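Lectin (Trichosanthes anguina, PDB 4HR6) binds galactosides through the two beta-trefoil domains of its lectin chain and is a nontoxic, three-chain homologue of type II ribosome-inactivating proteins. Local coordinates at residues 35-40 / 110-115; 146-151 / 161-166; 199-204 / 248-253. All coordinates share one frame; numbering follows the deposited sequence.

Contact 1 of 3, residues 35-40 / 110-115; sequences LYPCGQ and ATRSTN. With AMG (methyl alpha-D-galactopyranoside), chain D.
Leu35 and the turn from Thr111 to Thr114 are joined by two backbone hydrogen bonds. The amide of Ser113 gives its hydrogen to Leu35 O at 2.9 Å, and Leu35 N donates in return to Thr114 O at 3.2 Å. The turn is of type II, closed by a backbone bond from Thr114 N to Thr111 O at 3.2 Å.

Van der Waals contacts flank these bonds. The side chain of Arg112 crosses Pro37 at about a right angle, with NE 4.0 Å from Pro37 CG and that carbon at the edge of the guanidinium. Ser113 OG lies at the rim of the Tyr36 ring, near its plane and 4.0 Å from CD1.

The galactoside lies over one face of that ring, its C4 3.7 Å above the plane and over the centre. Pro37 CD lies against the opposite face, offset toward the rim.

Asp21, Gly24, Gln41 and Asn43 hydrogen-bond the galactoside. The chemistry thus implies a division of labour: polar groups hydrogen-bond the sugar, while Tyr36 lies under its carbons C3, C4 and C5, an arrangement consistent with CH-pi contact.

Contact 2 of 3, residues 146-151 / 161-166; sequences DDMCLE and LEECVP
Leu161 packs against Leu150 across an antiparallel non-hydrogen-bonded pair, their CD2 methyls 4.0 Å apart. The same Leu161 methyl lies over the backbone of the other strand, near Cys149 C and Leu150 N, while its CB meets Met148 CB. Leu161 also touches Trp260.

Glu162 makes both strand hydrogen bonds with Cys149: Cys149 N donates to Glu162 O at 2.8 Å, and Glu162 N donates to Cys149 O at 2.9 Å, the latter nearly straight at 172°. Its CB and CG lie against the carboxylate of Glu151, with CB 3.4 Å from OE1. The two acids turn to different partners, Glu151 OE1 to Lys168 and Gln171, Glu162 OE1 to Trp160. Met148 bends at chi3 (83°), bringing CE to 3.3 Å from Glu162 C, beside the peptide that leads into Glu163.

At Glu163 a water takes over, donating to Glu163 OE1 and Asp147 O and accepting from Cys164 N. Cys164 then closes the contact with a disulfide to Cys149, SG to SG 2.0 Å. Tyr129 of another chain packs on both cysteines, and Lys14 of a further chain forms a salt bridge with Asp147.

This is a two-stranded beta hairpin with a disulfide across its open end, a building element of the ricin-type beta-trefoil.

Contact 3 of 3, residues 199-204 / 248-253; sequences DNWKVI and ILHRPH. With AMG (methyl alpha-D-galactopyranoside), chain E.
Trp201 and His250 meet obliquely, the planes of the tryptophan six-membered ring and the imidazole 45° apart and their centroids separated by 4.3 Å. His250 CD2 comes down over one indole face, 3.3 Å from Trp201 NE1. Chi1 of His250 (-166°) sets CG anti to the backbone N, beside the carbonyl carbon. The imidazole has two partners: Trp201 CZ2 is over one face and the galactoside carbons C3 and C4 over the other. Its rotation is fixed by ND1, which donates to Arg251 O at 2.7 Å, close to the ring plane and on a lone pair of the carbonyl. Arg251 itself lays its backbone N over the indole and its CB 4.0 Å from Trp201 CH2.

Behind the rings the strands pair through Leu249 N to Lys202 O, 2.9 Å, and a water links Lys202 N with Leu249 O. Ile248 CD1 packs on Trp201 CB, while its other branch, CG2, touches Val203 CG2. Ile204 CD1 leans on Leu249 CB.

His253 approaches the sugar through its ring edge, NE2 donating to O3 at 2.8 Å. Asp199 OD2 receives the O6 hydroxyl at 3.0 Å, and Asp236, Arg239 and Asn257 add further hydrogen bonds. Together these polar bonds would fix the sugar's orientation, while C3 and C4 lie over an imidazole whose other face is backed by Trp201.

Overall arrangement
Contacts 1 and 3 belong to the two lectin domains, lie on opposite sides of the chain's centre with their own centres 35 Å apart, and each reaches a bound galactoside. Their means differ: a tyrosine serves as the platform in contact 1, a histidine backed by tryptophan in contact 3. Contact 2 shares the second domain with contact 3, about 7 Å away between nearest atoms, but sits further from the chain centre and meets other chains of the assembly, as the other two do not. All three are partly buried. Contact 1 ties a strand to a loop, contact 3 pairs strands far apart in sequence, and contact 2 alone joins its segments covalently, within one hairpin.

Contact 1 of 3, residues 35-40 / 110-115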
loop_
_atom_site.group_PDB
_atom_site.type_symbol
_atom_site.label_atom_id
_atom_site.label_comp_id
_atom_site.label_asym_id
_atom_site.label_seq_id
_atom_site.Cartn_x
_atom_site.Cartn_y
_atom_site.Cartn_z
ATOM N N LEU C 35 -8.886 25.542 -7.424
ATOM C CA LEU C 35 -9.492 24.403 -6.749
ATOM C C LEU C 35 -10.991 24.486 -6.953
ATOM O O LEU C 35 -11.557 25.562 -6.855
ATOM C CB LEU C 35 -9.238 24.433 -5.246
ATOM C CG LEU C 35 -7.838 24.206 -4.695
ATOM C CD1 LEU C 35 -7.949 24.118 -3.180
ATOM C CD2 LEU C 35 -7.189 22.955 -5.272
ATOM N N TYR C 36 -11.637 23.349 -7.189
ATOM C CA TYR C 36 -13.082 23.311 -7.384
ATOM C C TYR C 36 -13.605 21.908 -7.041
ATOM O O TYR C 36 -12.893 20.935 -7.216
ATOM C CB TYR C 36 -13.419 23.682 -8.839
ATOM C CG TYR C 36 -14.842 24.156 -9.048
ATOM C CD1 TYR C 36 -15.192 25.499 -8.852
ATOM C CD2 TYR C 36 -15.843 23.270 -9.431
ATOM C CE1 TYR C 36 -16.498 25.939 -9.035
ATOM C CE2 TYR C 36 -17.154 23.702 -9.613
ATOM C CZ TYR C 36 -17.474 25.037 -9.415
ATOM O OH TYR C 36 -18.765 25.456 -9.600
ATOM N N PRO C 37 -14.847 21.801 -6.537
ATOM C CA PRO C 37 -15.433 20.483 -6.317
ATOM C C PRO C 37 -15.148 19.499 -7.455
ATOM O O PRO C 37 -15.300 19.855 -8.627
ATOM C CB PRO C 37 -16.930 20.785 -6.235
ATOM C CG PRO C 37 -17.008 22.176 -5.702
ATOM C CD PRO C 37 -15.696 22.866 -5.974
ATOM N N CYS C 38 -14.727 18.282 -7.104
ATOM C CA CYS C 38 -14.392 17.276 -8.097
ATOM C C CYS C 38 -15.643 16.819 -8.798
ATOM O O CYS C 38 -16.672 16.601 -8.167
ATOM C CB CYS C 38 -13.709 16.072 -7.460
ATOM S SG CYS C 38 -12.149 16.477 -6.672
ATOM N N GLY C 39 -15.540 16.694 -10.116
ATOM C CA GLY C 39 -16.617 16.161 -10.939
ATOM C C GLY C 39 -16.041 15.567 -12.207
ATOM O O GLY C 39 -14.824 15.487 -12.366
ATOM N N GLN C 40 -16.917 15.174 -13.124
ATOM C CA GLN C 40 -16.490 14.502 -14.346
ATOM C C GLN C 40 -16.245 15.463 -15.517
ATOM O O GLN C 40 -16.088 15.014 -16.647
ATOM C CB GLN C 40 -17.521 13.436 -14.741
ATOM C CG GLN C 40 -18.014 12.597 -13.566
ATOM C CD GLN C 40 -18.152 11.119 -13.900
ATOM O OE1 GLN C 40 -18.957 10.731 -14.753
ATOM N NE2 GLN C 40 -17.364 10.282 -13.223
ATOM N N ALA C 110 -8.254 27.440 1.433
ATOM C CA ALA C 110 -8.946 26.152 1.409
ATOM C C ALA C 110 -10.281 26.246 0.680
ATOM O O ALA C 110 -11.021 25.264 0.610
ATOM C CB ALA C 110 -9.167 25.645 2.832
ATOM N N THR C 111 -10.580 27.419 0.130
ATOM C CA THR C 111 -11.921 27.723 -0.367
ATOM C C THR C 111 -12.091 27.424 -1.869
ATOM O O THR C 111 -11.147 27.528 -2.666
ATOM C CB THR C 111 -12.324 29.192 -0.031
ATOM O OG1 THR C 111 -13.717 29.387 -0.287
ATOM C CG2 THR C 111 -11.516 30.226 -0.834
ATOM N N ARG C 112 -13.311 27.022 -2.220
ATOM C CA ARG C 112 -13.757 26.905 -3.606
ATOM C C ARG C 112 -13.329 28.127 -4.440
ATOM O O ARG C 112 -13.416 29.265 -3.982
ATOM C CB ARG C 112 -15.289 26.750 -3.620
ATOM C CG ARG C 112 -15.967 26.970 -4.968
ATOM C CD ARG C 112 -17.469 27.129 -4.808
ATOM N NE ARG C 112 -18.133 25.857 -4.516
ATOM C CZ ARG C 112 -19.332 25.731 -3.945
ATOM N NH1 ARG C 112 -20.027 26.804 -3.570
ATOM N NH2 ARG C 112 -19.841 24.520 -3.736
ATOM N N SER C 113 -12.864 27.869 -5.658
ATOM C CA SER C 113 -12.443 28.909 -6.611
ATOM C C SER C 113 -11.168 29.690 -6.228
ATOM O O SER C 113 -10.927 30.770 -6.763
ATOM C CB SER C 113 -13.599 29.882 -6.918
ATOM O OG SER C 113 -14.797 29.188 -7.243
ATOM N N THR C 114 -10.348 29.143 -5.331
ATOM C CA THR C 114 -9.045 29.739 -5.009
ATOM C C THR C 114 -8.071 29.628 -6.179
ATOM O O THR C 114 -7.968 28.576 -6.804
ATOM C CB THR C 114 -8.378 29.028 -3.817
ATOM O OG1 THR C 114 -9.207 29.147 -2.655
ATOM C CG2 THR C 114 -6.990 29.613 -3.529
ATOM N N ASN C 115 -7.334 30.701 -6.449
ATOM C CA ASN C 115 -6.300 30.685 -7.489
ATOM C C ASN C 115 -5.113 29.841 -7.040
ATOM O O ASN C 115 -4.625 30.002 -5.912
ATOM C CB ASN C 115 -5.821 32.108 -7.819
ATOM C CG ASN C 115 -6.911 32.975 -8.437
ATOM O OD1 ASN C 115 -7.911 32.468 -8.946
ATOM N ND2 ASN C 115 -6.719 34.292 -8.393
HETATM C C1 AMG D . -18.057 26.054 -14.242
HETATM C C2 AMG D . -17.275 24.766 -14.509
HETATM C C3 AMG D . -16.416 24.362 -13.307
HETATM C C4 AMG D . -15.590 25.530 -12.760
HETATM C C5 AMG D . -16.413 26.823 -12.639
HETATM C C6 AMG D . -15.523 28.026 -12.321
HETATM C C7 AMG D . -20.381 26.154 -13.642
HETATM O O1 AMG D . -19.052 25.828 -13.230
HETATM O O2 AMG D . -18.194 23.712 -14.815
HETATM O O3 AMG D . -15.536 23.289 -13.674
HETATM O O4 AMG D . -14.444 25.739 -13.593
HETATM O O5 AMG D . -17.146 27.091 -13.844
HETATM O O6 AMG D . -16.197 28.917 -11.425
#

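Contact 2 of 3, residues 146-151 / 161-166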
loop_
_atom_site.group_PDB
_atom_site.type_symbol
_atom_site.label_atom_id
_atom_site.label_comp_id
_atom_site.label_asym_id
_atom_site.label_seq_id
_atom_site.Cartn_x
_atom_site.Cartn_y
_atom_site.Cartn_z
ATOM N N ASP C 146 1.567 -4.078 18.751
ATOM C CA ASP C 146 0.703 -4.871 19.610
ATOM C C ASP C 146 -0.703 -4.912 19.050
ATOM O O ASP C 146 -1.657 -5.206 19.769
ATOM C CB ASP C 146 0.712 -4.306 21.049
ATOM C CG ASP C 146 0.686 -5.396 22.115
ATOM O OD1 ASP C 146 1.037 -6.559 21.804
ATOM O OD2 ASP C 146 0.328 -5.088 23.274
ATOM N N ASP C 147 -0.834 -4.632 17.758
ATOM C CA ASP C 147 -2.138 -4.610 17.089
ATOM C C ASP C 147 -3.160 -3.682 17.713
ATOM O O ASP C 147 -4.370 -3.952 17.678
ATOM C CB ASP C 147 -2.699 -6.021 17.010
ATOM C CG ASP C 147 -1.717 -6.967 16.427
ATOM O OD1 ASP C 147 -1.392 -6.778 15.236
ATOM O OD2 ASP C 147 -1.245 -7.848 17.162
ATOM N N MET C 148 -2.679 -2.563 18.234
ATOM C CA MET C 148 -3.564 -1.555 18.800
ATOM C C MET C 148 -3.848 -0.447 17.795
ATOM O O MET C 148 -3.045 -0.211 16.897
ATOM C CB MET C 148 -2.945 -1.010 20.067
ATOM C CG MET C 148 -2.963 -2.047 21.170
ATOM S SD MET C 148 -2.328 -1.403 22.711
ATOM C CE MET C 148 -3.785 -0.575 23.346
ATOM N N CYS C 149 -4.997 0.211 17.963
ATOM C CA CYS C 149 -5.535 1.193 17.021
ATOM C C CYS C 149 -5.403 2.635 17.543
ATOM O O CYS C 149 -5.673 2.894 18.722
ATOM C CB CYS C 149 -7.022 0.925 16.792
ATOM S SG CYS C 149 -7.461 -0.436 15.668
ATOM N N LEU C 150 -5.022 3.569 16.666
ATOM C CA LEU C 150 -5.050 5.000 16.988
ATOM C C LEU C 150 -6.463 5.448 17.283
ATOM O O LEU C 150 -7.375 5.235 16.485
ATOM C CB LEU C 150 -4.541 5.869 15.841
ATOM C CG LEU C 150 -3.068 6.235 15.745
ATOM C CD1 LEU C 150 -2.951 7.289 14.657
ATOM C CD2 LEU C 150 -2.485 6.764 17.042
ATOM N N GLU C 151 -6.636 6.089 18.438
ATOM C CA GLU C 151 -7.932 6.619 18.823
ATOM C C GLU C 151 -7.884 8.142 19.080
ATOM O O GLU C 151 -6.916 8.674 19.646
ATOM C CB GLU C 151 -8.448 5.881 20.051
ATOM C CG GLU C 151 -9.933 6.083 20.284
ATOM C CD GLU C 151 -10.454 5.219 21.404
ATOM O OE1 GLU C 151 -10.485 3.986 21.231
ATOM O OE2 GLU C 151 -10.820 5.774 22.457
ATOM N N LEU C 161 -2.908 5.151 21.399
ATOM C CA LEU C 161 -3.291 3.779 21.090
ATOM C C LEU C 161 -4.213 3.144 22.128
ATOM O O LEU C 161 -3.938 3.146 23.329
ATOM C CB LEU C 161 -2.036 2.932 20.894
ATOM C CG LEU C 161 -1.242 3.353 19.655
ATOM C CD1 LEU C 161 0.140 2.718 19.654
ATOM C CD2 LEU C 161 -2.019 3.000 18.404
ATOM N N GLU C 162 -5.325 2.622 21.634
ATOM C CA GLU C 162 -6.265 1.863 22.422
ATOM C C GLU C 162 -6.455 0.518 21.719
ATOM O O GLU C 162 -5.983 0.327 20.599
ATOM C CB GLU C 162 -7.586 2.623 22.511
ATOM C CG GLU C 162 -7.499 3.882 23.374
ATOM C CD GLU C 162 -7.334 3.576 24.863
ATOM O OE1 GLU C 162 -6.607 4.322 25.558
ATOM O OE2 GLU C 162 -7.917 2.579 25.340
ATOM N N GLU C 163 -7.122 -0.409 22.393
ATOM C CA GLU C 163 -7.471 -1.683 21.812
ATOM C C GLU C 163 -8.478 -1.428 20.703
ATOM O O GLU C 163 -9.447 -0.689 20.895
ATOM C CB GLU C 163 -8.093 -2.610 22.865
ATOM C CG GLU C 163 -7.843 -4.091 22.624
ATOM C CD GLU C 163 -6.432 -4.527 23.001
ATOM O OE1 GLU C 163 -5.784 -5.221 22.189
ATOM O OE2 GLU C 163 -5.966 -4.177 24.108
ATOM N N CYS C 164 -8.260 -2.060 19.554
ATOM C CA CYS C 164 -9.164 -1.920 18.422
ATOM C C CYS C 164 -10.533 -2.459 18.741
ATOM O O CYS C 164 -10.653 -3.522 19.339
ATOM C CB CYS C 164 -8.624 -2.669 17.200
ATOM S SG CYS C 164 -7.002 -2.103 16.699
ATOM N N VAL C 165 -11.560 -1.730 18.311
ATOM C CA VAL C 165 -12.942 -2.148 18.488
ATOM C C VAL C 165 -13.680 -1.840 17.187
ATOM O O VAL C 165 -13.873 -0.671 16.849
ATOM C CB VAL C 165 -13.630 -1.410 19.658
ATOM C CG1 VAL C 165 -14.996 -2.027 19.936
ATOM C CG2 VAL C 165 -12.759 -1.434 20.908
ATOM N N PRO C 166 -14.081 -2.882 16.442
ATOM C CA PRO C 166 -14.668 -2.620 15.126
ATOM C C PRO C 166 -15.856 -1.671 15.210
ATOM O O PRO C 166 -16.650 -1.757 16.148
ATOM C CB PRO C 166 -15.113 -4.010 14.640
ATOM C CG PRO C 166 -15.111 -4.884 15.848
ATOM C CD PRO C 166 -14.071 -4.320 16.769
HETATM O O HOH W 1 -6.326 -4.472 19.560
#

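Contact 3 of 3, residues 199-204 / 248-253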
loop_
_atom_site.group_PDB
_atom_site.type_symbol
_atom_site.label_atom_id
_atom_site.label_comp_id
_atom_site.label_asym_id
_atom_site.label_seq_id
_atom_site.Cartn_x
_atom_site.Cartn_y
_atom_site.Cartn_z
ATOM N N ASP C 199 10.580 13.649 25.801
ATOM C CA ASP C 199 11.963 13.207 25.559
ATOM C C ASP C 199 12.640 14.007 24.436
ATOM O O ASP C 199 13.458 13.463 23.695
ATOM C CB ASP C 199 12.021 11.696 25.248
ATOM C CG ASP C 199 11.515 10.821 26.405
ATOM O OD1 ASP C 199 11.587 11.244 27.579
ATOM O OD2 ASP C 199 11.051 9.691 26.134
ATOM N N ASN C 200 12.308 15.295 24.333
ATOM C CA ASN C 200 12.875 16.212 23.322
ATOM C C ASN C 200 12.441 15.921 21.879
ATOM O O ASN C 200 13.217 16.085 20.934
ATOM C CB ASN C 200 14.415 16.290 23.437
ATOM C CG ASN C 200 14.885 17.487 24.249
ATOM O OD1 ASN C 200 15.815 18.195 23.851
ATOM N ND2 ASN C 200 14.241 17.721 25.390
ATOM N N TRP C 201 11.183 15.508 21.723
ATOM C CA TRP C 201 10.589 15.229 20.414
ATOM C C TRP C 201 9.137 15.715 20.408
ATOM O O TRP C 201 8.446 15.635 21.427
ATOM C CB TRP C 201 10.612 13.729 20.123
ATOM C CG TRP C 201 11.980 13.087 20.037
ATOM C CD1 TRP C 201 12.562 12.275 20.969
ATOM C CD2 TRP C 201 12.906 13.163 18.941
ATOM N NE1 TRP C 201 13.803 11.856 20.530
ATOM C CE2 TRP C 201 14.038 12.388 19.292
ATOM C CE3 TRP C 201 12.894 13.814 17.701
ATOM C CZ2 TRP C 201 15.135 12.240 18.446
ATOM C CZ3 TRP C 201 13.997 13.674 16.864
ATOM C CH2 TRP C 201 15.098 12.890 17.240
ATOM N N LYS C 202 8.664 16.189 19.260
ATOM C CA LYS C 202 7.333 16.788 19.173
ATOM C C LYS C 202 6.237 15.748 19.363
ATOM O O LYS C 202 6.409 14.584 18.996
ATOM C CB LYS C 202 7.170 17.518 17.846
ATOM C CG LYS C 202 8.138 18.692 17.699
ATOM C CD LYS C 202 8.467 19.011 16.246
ATOM C CE LYS C 202 7.379 19.842 15.587
ATOM N NZ LYS C 202 7.467 21.282 15.959
ATOM N N VAL C 203 5.123 16.173 19.955
ATOM C CA VAL C 203 4.033 15.285 20.311
ATOM C C VAL C 203 2.870 15.508 19.350
ATOM O O VAL C 203 2.571 16.650 18.972
ATOM C CB VAL C 203 3.574 15.504 21.776
ATOM C CG1 VAL C 203 2.207 14.899 22.035
ATOM C CG2 VAL C 203 4.591 14.911 22.750
ATOM N N ILE C 204 2.220 14.408 18.963
ATOM C CA ILE C 204 1.173 14.445 17.958
ATOM C C ILE C 204 -0.170 14.547 18.641
ATOM O O ILE C 204 -0.467 13.791 19.565
ATOM C CB ILE C 204 1.146 13.168 17.073
ATOM C CG1 ILE C 204 2.539 12.795 16.557
ATOM C CG2 ILE C 204 0.172 13.357 15.905
ATOM C CD1 ILE C 204 3.202 13.854 15.717
ATOM N N ILE C 248 4.793 10.489 19.300
ATOM C CA ILE C 248 5.731 11.548 18.988
ATOM C C ILE C 248 6.236 11.446 17.545
ATOM O O ILE C 248 5.984 10.453 16.865
ATOM C CB ILE C 248 6.941 11.525 19.954
ATOM C CG1 ILE C 248 7.796 10.274 19.746
ATOM C CG2 ILE C 248 6.460 11.620 21.400
ATOM C CD1 ILE C 248 9.076 10.250 20.556
ATOM N N LEU C 249 6.971 12.476 17.121
ATOM C CA LEU C 249 7.577 12.566 15.802
ATOM C C LEU C 249 9.083 12.434 15.942
ATOM O O LEU C 249 9.744 13.323 16.455
ATOM C CB LEU C 249 7.221 13.909 15.164
ATOM C CG LEU C 249 7.586 14.124 13.694
ATOM C CD1 LEU C 249 6.941 13.074 12.804
ATOM C CD2 LEU C 249 7.136 15.509 13.267
ATOM N N HIS C 250 9.624 11.324 15.461
ATOM C CA HIS C 250 10.970 10.906 15.809
ATOM C C HIS C 250 11.829 10.685 14.575
ATOM O O HIS C 250 11.323 10.596 13.467
ATOM C CB HIS C 250 10.865 9.611 16.621
ATOM C CG HIS C 250 12.121 9.231 17.334
ATOM N ND1 HIS C 250 13.098 8.451 16.754
ATOM C CD2 HIS C 250 12.555 9.508 18.584
ATOM C CE1 HIS C 250 14.083 8.269 17.616
ATOM N NE2 HIS C 250 13.778 8.899 18.734
ATOM N N ARG C 251 13.137 10.617 14.782
ATOM C CA ARG C 251 14.072 10.156 13.765
ATOM C C ARG C 251 13.656 8.758 13.279
ATOM O O ARG C 251 13.334 7.897 14.100
ATOM C CB ARG C 251 15.475 10.095 14.373
ATOM C CG ARG C 251 16.609 9.908 13.387
ATOM C CD ARG C 251 17.947 9.784 14.107
ATOM N NE ARG C 251 19.057 10.187 13.240
ATOM C CZ ARG C 251 19.526 11.431 13.115
ATOM N NH1 ARG C 251 19.010 12.442 13.810
ATOM N NH2 ARG C 251 20.532 11.669 12.282
ATOM N N PRO C 252 13.665 8.520 11.952
ATOM C CA PRO C 252 13.246 7.208 11.439
ATOM C C PRO C 252 14.273 6.107 11.680
ATOM O O PRO C 252 15.454 6.281 11.376
ATOM C CB PRO C 252 13.080 7.451 9.931
ATOM C CG PRO C 252 13.155 8.929 9.740
ATOM C CD PRO C 252 14.017 9.431 10.851
ATOM N N HIS C 253 13.833 4.990 12.247
ATOM C CA HIS C 253 14.713 3.816 12.401
ATOM C C HIS C 253 14.050 2.486 12.013
ATOM O O HIS C 253 14.714 1.452 11.992
ATOM C CB HIS C 253 15.320 3.734 13.823
ATOM C CG HIS C 253 14.313 3.844 14.927
ATOM N ND1 HIS C 253 13.208 3.027 15.016
ATOM C CD2 HIS C 253 14.254 4.669 15.999
ATOM C CE1 HIS C 253 12.506 3.344 16.088
ATOM N NE2 HIS C 253 13.122 4.335 16.707
HETATM C C1 AMG E . 13.590 5.057 22.321
HETATM C C2 AMG E . 12.847 4.485 21.112
HETATM C C3 AMG E . 12.506 5.587 20.103
HETATM C C4 AMG E . 11.756 6.714 20.801
HETATM C C5 AMG E . 12.509 7.168 22.062
HETATM C C6 AMG E . 11.736 8.205 22.873
HETATM C C7 AMG E . 15.886 5.369 22.875
HETATM O O1 AMG E . 14.853 5.609 21.924
HETATM O O2 AMG E . 13.663 3.474 20.517
HETATM O O3 AMG E . 11.705 5.083 19.023
HETATM O O4 AMG E . 10.433 6.264 21.119
HETATM O O5 AMG E . 12.774 6.058 22.920
HETATM O O6 AMG E . 12.664 8.912 23.708
HETATM O O HOH W 2 10.319 16.124 16.697
#